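Local coordinates for acyl-[acyl-carrier-protein]--UDP-N-acetylglucosamine O-acyltransferase (PDB 1J2Z) that transfers a (3R)-hydroxyacyl chain from acyl carrier protein to the 3-OH of UDP-N-acetylglucosamine, the first step of lipid A biosynthesis, at residues R216-R219 with S223-E226; K229-E234 with E243-I248. All coordinates share one frame; numbering follows the deposited sequence.

Contact 1 (R216-R219 with S223-E226); sequences RLFR and SLRE
A hydrogen bond from E226 N to S223 OG (3.1 Å, N-H...O angle 163°) caps the N terminus of helix 224-234, whose first residue, L224, packs against L217 and F218. S223 is the N-cap: its hydroxyl takes an amide of the first turn that has no earlier carbonyl to reach. Across the contact no hydrogen bond forms, and the meeting is apolar. L224 swings CG anti to its own N (chi1 -157°), which carries the branch over to the preceding helix end. There its CD1 lies 4.1 Å from F218 CE2, approaching the ring obliquely, with the two side chains next to each other and pointing the same way. The other methyl, L224 CD2, makes a looser contact with L217 CD2 at 4.5 Å, and L217 O comes 4.1 Å from L224 CA. F218 is the first residue past helix 204-217 to leave helical geometry, and its ring lies beside L224. L217 and L224 both continue onto I248 of helix 239-250, while R225 NH2 hydrogen-bonds to L249 O, so the junction between helices 204-217 and 224-234 rests against the last helix.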
loop_
_atom_site.group_PDB
_atom_site.type_symbol
_atom_site.label_atom_id
_atom_site.label_comp_id
_atom_site.label_asym_id
_atom_site.label_seq_id
_atom_site.Cartn_x
_atom_site.Cartn_y
_atom_site.Cartn_z
ATOM N N ARG A 216 32.057 8.799 18.678
ATOM C CA ARG A 216 32.284 9.945 19.550
ATOM C C ARG A 216 31.079 10.879 19.541
ATOM O O ARG A 216 30.701 11.427 20.578
ATOM C CB ARG A 216 33.543 10.699 19.114
ATOM C CG ARG A 216 34.823 9.932 19.407
ATOM C CD ARG A 216 36.068 10.700 19.000
ATOM N NE ARG A 216 36.257 10.732 17.553
ATOM C CZ ARG A 216 36.209 11.842 16.828
ATOM N NH1 ARG A 216 35.976 13.001 17.424
ATOM N NH2 ARG A 216 36.401 11.793 15.514
ATOM N N LEU A 217 30.466 11.042 18.372
ATOM C CA LEU A 217 29.302 11.911 18.244
ATOM C C LEU A 217 28.123 11.436 19.076
ATOM O O LEU A 217 27.413 12.246 19.682
ATOM C CB LEU A 217 28.859 12.011 16.782
ATOM C CG LEU A 217 29.638 12.969 15.882
ATOM C CD1 LEU A 217 29.108 12.872 14.458
ATOM C CD2 LEU A 217 29.508 14.393 16.417
ATOM N N PHE A 218 27.915 10.124 19.107
ATOM C CA PHE A 218 26.791 9.575 19.843
ATOM C C PHE A 218 27.035 9.174 21.288
ATOM O O PHE A 218 26.321 8.327 21.829
ATOM C CB PHE A 218 26.182 8.404 19.068
ATOM C CG PHE A 218 25.419 8.830 17.848
ATOM C CD1 PHE A 218 25.950 8.648 16.577
ATOM C CD2 PHE A 218 24.172 9.437 17.972
ATOM C CE1 PHE A 218 25.254 9.063 15.448
ATOM C CE2 PHE A 218 23.467 9.855 16.849
ATOM C CZ PHE A 218 24.011 9.668 15.584
ATOM N N ARG A 219 28.040 9.773 21.919
ATOM C CA ARG A 219 28.295 9.485 23.325
ATOM C C ARG A 219 27.147 10.159 24.069
ATOM O O ARG A 219 26.654 11.208 23.652
ATOM C CB ARG A 219 29.644 10.059 23.764
ATOM C CG ARG A 219 30.816 9.192 23.348
ATOM C CD ARG A 219 32.148 9.887 23.552
ATOM N NE ARG A 219 33.263 9.029 23.154
ATOM C CZ ARG A 219 34.515 9.449 22.999
ATOM N NH1 ARG A 219 34.817 10.724 23.207
ATOM N NH2 ARG A 219 35.462 8.595 22.629
ATOM N N SER A 223 25.741 16.648 24.437
ATOM C CA SER A 223 24.659 16.510 23.469
ATOM C C SER A 223 25.267 16.268 22.094
ATOM O O SER A 223 26.443 16.555 21.867
ATOM C CB SER A 223 23.805 17.778 23.426
ATOM O OG SER A 223 24.530 18.862 22.873
ATOM N N LEU A 224 24.461 15.736 21.184
ATOM C CA LEU A 224 24.913 15.461 19.829
ATOM C C LEU A 224 25.392 16.775 19.218
ATOM O O LEU A 224 26.457 16.844 18.609
ATOM C CB LEU A 224 23.752 14.905 18.999
ATOM C CG LEU A 224 24.033 14.063 17.753
ATOM C CD1 LEU A 224 22.732 13.883 16.987
ATOM C CD2 LEU A 224 25.065 14.727 16.877
ATOM N N ARG A 225 24.590 17.819 19.394
ATOM C CA ARG A 225 24.910 19.136 18.859
ATOM C C ARG A 225 26.262 19.651 19.340
ATOM O O ARG A 225 27.075 20.116 18.540
ATOM C CB ARG A 225 23.799 20.123 19.228
ATOM C CG ARG A 225 24.102 21.584 18.924
ATOM C CD ARG A 225 22.830 22.419 19.026
ATOM N NE ARG A 225 21.971 22.208 17.866
ATOM C CZ ARG A 225 22.064 22.896 16.732
ATOM N NH1 ARG A 225 22.974 23.851 16.603
ATOM N NH2 ARG A 225 21.258 22.618 15.718
ATOM N N GLU A 226 26.505 19.567 20.645
ATOM C CA GLU A 226 27.770 20.034 21.196
ATOM C C GLU A 226 28.949 19.221 20.674
ATOM O O GLU A 226 30.010 19.771 20.396
ATOM C CB GLU A 226 27.738 19.989 22.725
ATOM C CG GLU A 226 26.812 21.023 23.356
ATOM C CD GLU A 226 27.094 22.441 22.871
ATOM O OE1 GLU A 226 26.352 22.942 21.996
ATOM O OE2 GLU A 226 28.066 23.055 23.358
#

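Contact 2 (K229-E234 with E243-I248)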
loop_
_atom_site.group_PDB
_atom_site.type_symbol
_atom_site.label_atom_id
_atom_site.label_comp_id
_atom_site.label_asym_id
_atom_site.label_seq_id
_atom_site.Cartn_x
_atom_site.Cartn_y
_atom_site.Cartn_z
ATOM N N LYS A 229 29.646 20.339 17.028
ATOM C CA LYS A 229 30.344 21.618 16.957
ATOM C C LYS A 229 31.816 21.450 17.320
ATOM O O LYS A 229 32.694 22.012 16.665
ATOM C CB LYS A 229 29.668 22.637 17.882
ATOM C CG LYS A 229 28.212 22.886 17.519
ATOM C CD LYS A 229 27.657 24.174 18.101
ATOM C CE LYS A 229 27.543 24.117 19.607
ATOM N NZ LYS A 229 26.794 25.298 20.123
ATOM N N LEU A 230 32.088 20.663 18.356
ATOM C CA LEU A 230 33.461 20.421 18.775
ATOM C C LEU A 230 34.213 19.664 17.694
ATOM O O LEU A 230 35.405 19.883 17.477
ATOM C CB LEU A 230 33.489 19.615 20.076
ATOM C CG LEU A 230 33.147 20.385 21.351
ATOM C CD1 LEU A 230 33.029 19.421 22.525
ATOM C CD2 LEU A 230 34.232 21.425 21.616
ATOM N N GLU A 231 33.505 18.772 17.013
ATOM C CA GLU A 231 34.091 17.968 15.955
ATOM C C GLU A 231 34.532 18.855 14.790
ATOM O O GLU A 231 35.547 18.592 14.144
ATOM C CB GLU A 231 33.069 16.938 15.478
ATOM C CG GLU A 231 33.673 15.651 14.969
ATOM C CD GLU A 231 34.559 14.986 16.002
ATOM O OE1 GLU A 231 34.121 14.827 17.158
ATOM O OE2 GLU A 231 35.696 14.617 15.654
ATOM N N LEU A 232 33.763 19.905 14.531
ATOM C CA LEU A 232 34.071 20.838 13.456
ATOM C C LEU A 232 35.287 21.692 13.814
ATOM O O LEU A 232 36.009 22.166 12.934
ATOM C CB LEU A 232 32.864 21.737 13.188
ATOM C CG LEU A 232 31.664 21.042 12.540
ATOM C CD1 LEU A 232 30.416 21.889 12.724
ATOM C CD2 LEU A 232 31.952 20.796 11.060
ATOM N N GLU A 233 35.506 21.883 15.111
ATOM C CA GLU A 233 36.637 22.665 15.588
ATOM C C GLU A 233 37.918 21.840 15.519
ATOM O O GLU A 233 38.923 22.284 14.964
ATOM C CB GLU A 233 36.397 23.119 17.032
ATOM C CG GLU A 233 35.317 24.179 17.183
ATOM C CD GLU A 233 35.019 24.514 18.637
ATOM O OE1 GLU A 233 35.968 24.824 19.389
ATOM O OE2 GLU A 233 33.832 24.473 19.026
ATOM N N GLU A 234 37.871 20.635 16.078
ATOM C CA GLU A 234 39.029 19.751 16.094
ATOM C C GLU A 234 39.369 19.178 14.724
ATOM O O GLU A 234 40.377 18.490 14.569
ATOM C CB GLU A 234 38.802 18.607 17.087
ATOM C CG GLU A 234 38.545 19.067 18.517
ATOM C CD GLU A 234 38.532 17.918 19.513
ATOM O OE1 GLU A 234 37.746 16.964 19.319
ATOM O OE2 GLU A 234 39.306 17.972 20.494
ATOM N N GLU A 243 30.574 17.270 6.244
ATOM C CA GLU A 243 29.354 16.704 5.685
ATOM C C GLU A 243 28.410 16.182 6.763
ATOM O O GLU A 243 27.212 16.453 6.741
ATOM C CB GLU A 243 29.718 15.564 4.737
ATOM C CG GLU A 243 28.551 14.988 3.975
ATOM C CD GLU A 243 28.987 13.915 3.000
ATOM O OE1 GLU A 243 28.132 13.442 2.219
ATOM O OE2 GLU A 243 30.183 13.544 3.018
ATOM N N ILE A 244 28.966 15.436 7.710
ATOM C CA ILE A 244 28.182 14.845 8.787
ATOM C C ILE A 244 27.733 15.828 9.865
ATOM O O ILE A 244 26.552 15.890 10.204
ATOM C CB ILE A 244 28.973 13.695 9.442
ATOM C CG1 ILE A 244 29.180 12.581 8.415
ATOM C CG2 ILE A 244 28.243 13.175 10.671
ATOM C CD1 ILE A 244 30.048 11.442 8.884
ATOM N N CYS A 245 28.671 16.603 10.395
ATOM C CA CYS A 245 28.348 17.550 11.453
ATOM C C CYS A 245 27.476 18.727 11.032
ATOM O O CYS A 245 26.603 19.154 11.790
ATOM C CB CYS A 245 29.637 18.045 12.108
ATOM S SG CYS A 245 30.563 16.696 12.860
ATOM N N SER A 246 27.695 19.262 9.836
ATOM C CA SER A 246 26.873 20.386 9.394
ATOM C C SER A 246 25.447 19.887 9.181
ATOM O O SER A 246 24.481 20.619 9.407
ATOM C CB SER A 246 27.421 20.988 8.097
ATOM O OG SER A 246 27.272 20.088 7.019
ATOM N N PHE A 247 25.314 18.635 8.747
ATOM C CA PHE A 247 23.991 18.045 8.536
ATOM C C PHE A 247 23.261 18.020 9.876
ATOM O O PHE A 247 22.113 18.458 9.989
ATOM C CB PHE A 247 24.114 16.611 8.009
ATOM C CG PHE A 247 22.788 15.919 7.824
ATOM C CD1 PHE A 247 21.984 16.209 6.729
ATOM C CD2 PHE A 247 22.328 15.004 8.769
ATOM C CE1 PHE A 247 20.741 15.601 6.573
ATOM C CE2 PHE A 247 21.082 14.389 8.626
ATOM C CZ PHE A 247 20.288 14.689 7.525
ATOM N N ILE A 248 23.950 17.509 10.889
ATOM C CA ILE A 248 23.410 17.405 12.237
ATOM C C ILE A 248 22.978 18.744 12.823
ATOM O O ILE A 248 21.876 18.864 13.355
ATOM C CB ILE A 248 24.442 16.749 13.184
ATOM C CG1 ILE A 248 24.609 15.275 12.816
ATOM C CG2 ILE A 248 24.007 16.902 14.633
ATOM C CD1 ILE A 248 25.736 14.569 13.566
#
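C245 is the residue most deeply engaged here, its short side chain reaching from helix 239-250 to both L232 and E231 of helix 224-234. With SG anti to the carbonyl carbon (chi1 -61°), the two ends of the cysteine side chain serve different neighbours. CB meets the isobutyl branch of L232: it is 3.6 Å from L232 CG and 3.7 Å from L232 CD2, with L232 CD1 slightly farther at 4.0 Å. The leucine thus puts its fork against the root of the cysteine. SG instead settles on the aliphatic base of E231, 3.6 Å from E231 CB and 3.9 Å from E231 CG. Because the glutamate chain bends at its second torsion (chi2 57°), only its methylenes face the sulfur, while the carboxylate turns off and forms a salt bridge with R216 of helix 204-217, outside the two segments. That arginine probably offsets the charge of the buried glutamate. No hydrogen bond links 229-234 to 243-248, and the small cysteine side chain is consistent with the close approach, the CA atoms of L232 and C245 being 6.9 Å apart. C245 also touches A228, one turn before L232 on helix 224-234, and V241 and L249 pack on L232 from the cysteine's own helix. The two helices run in roughly opposite senses, joined by a short connection, and form a helical hairpin in the C-terminal helical domain that follows the left-handed beta-helix of LpxA.

Overall arrangement
Past the left-handed beta-helix, the chain enters the C-terminal helices, and the two contacts follow one another in series, neither nesting nor crossing. Contact 1 closes the loop 218-223 between helices 204-217 and 224-234; contact 2 closes the shorter connection, residues 235-238, from helix 224-234 to helix 239-250. Helix 224-234 is common to both, giving its first turn to contact 1 and its later turns to contact 2. Their centres lie 10 Å apart, and the apolar surfaces merge, with I244 of the last helix lying on L217. Together the contacts bind three successive helices into one bundle, and F247 joins it to the beta-helix through R160.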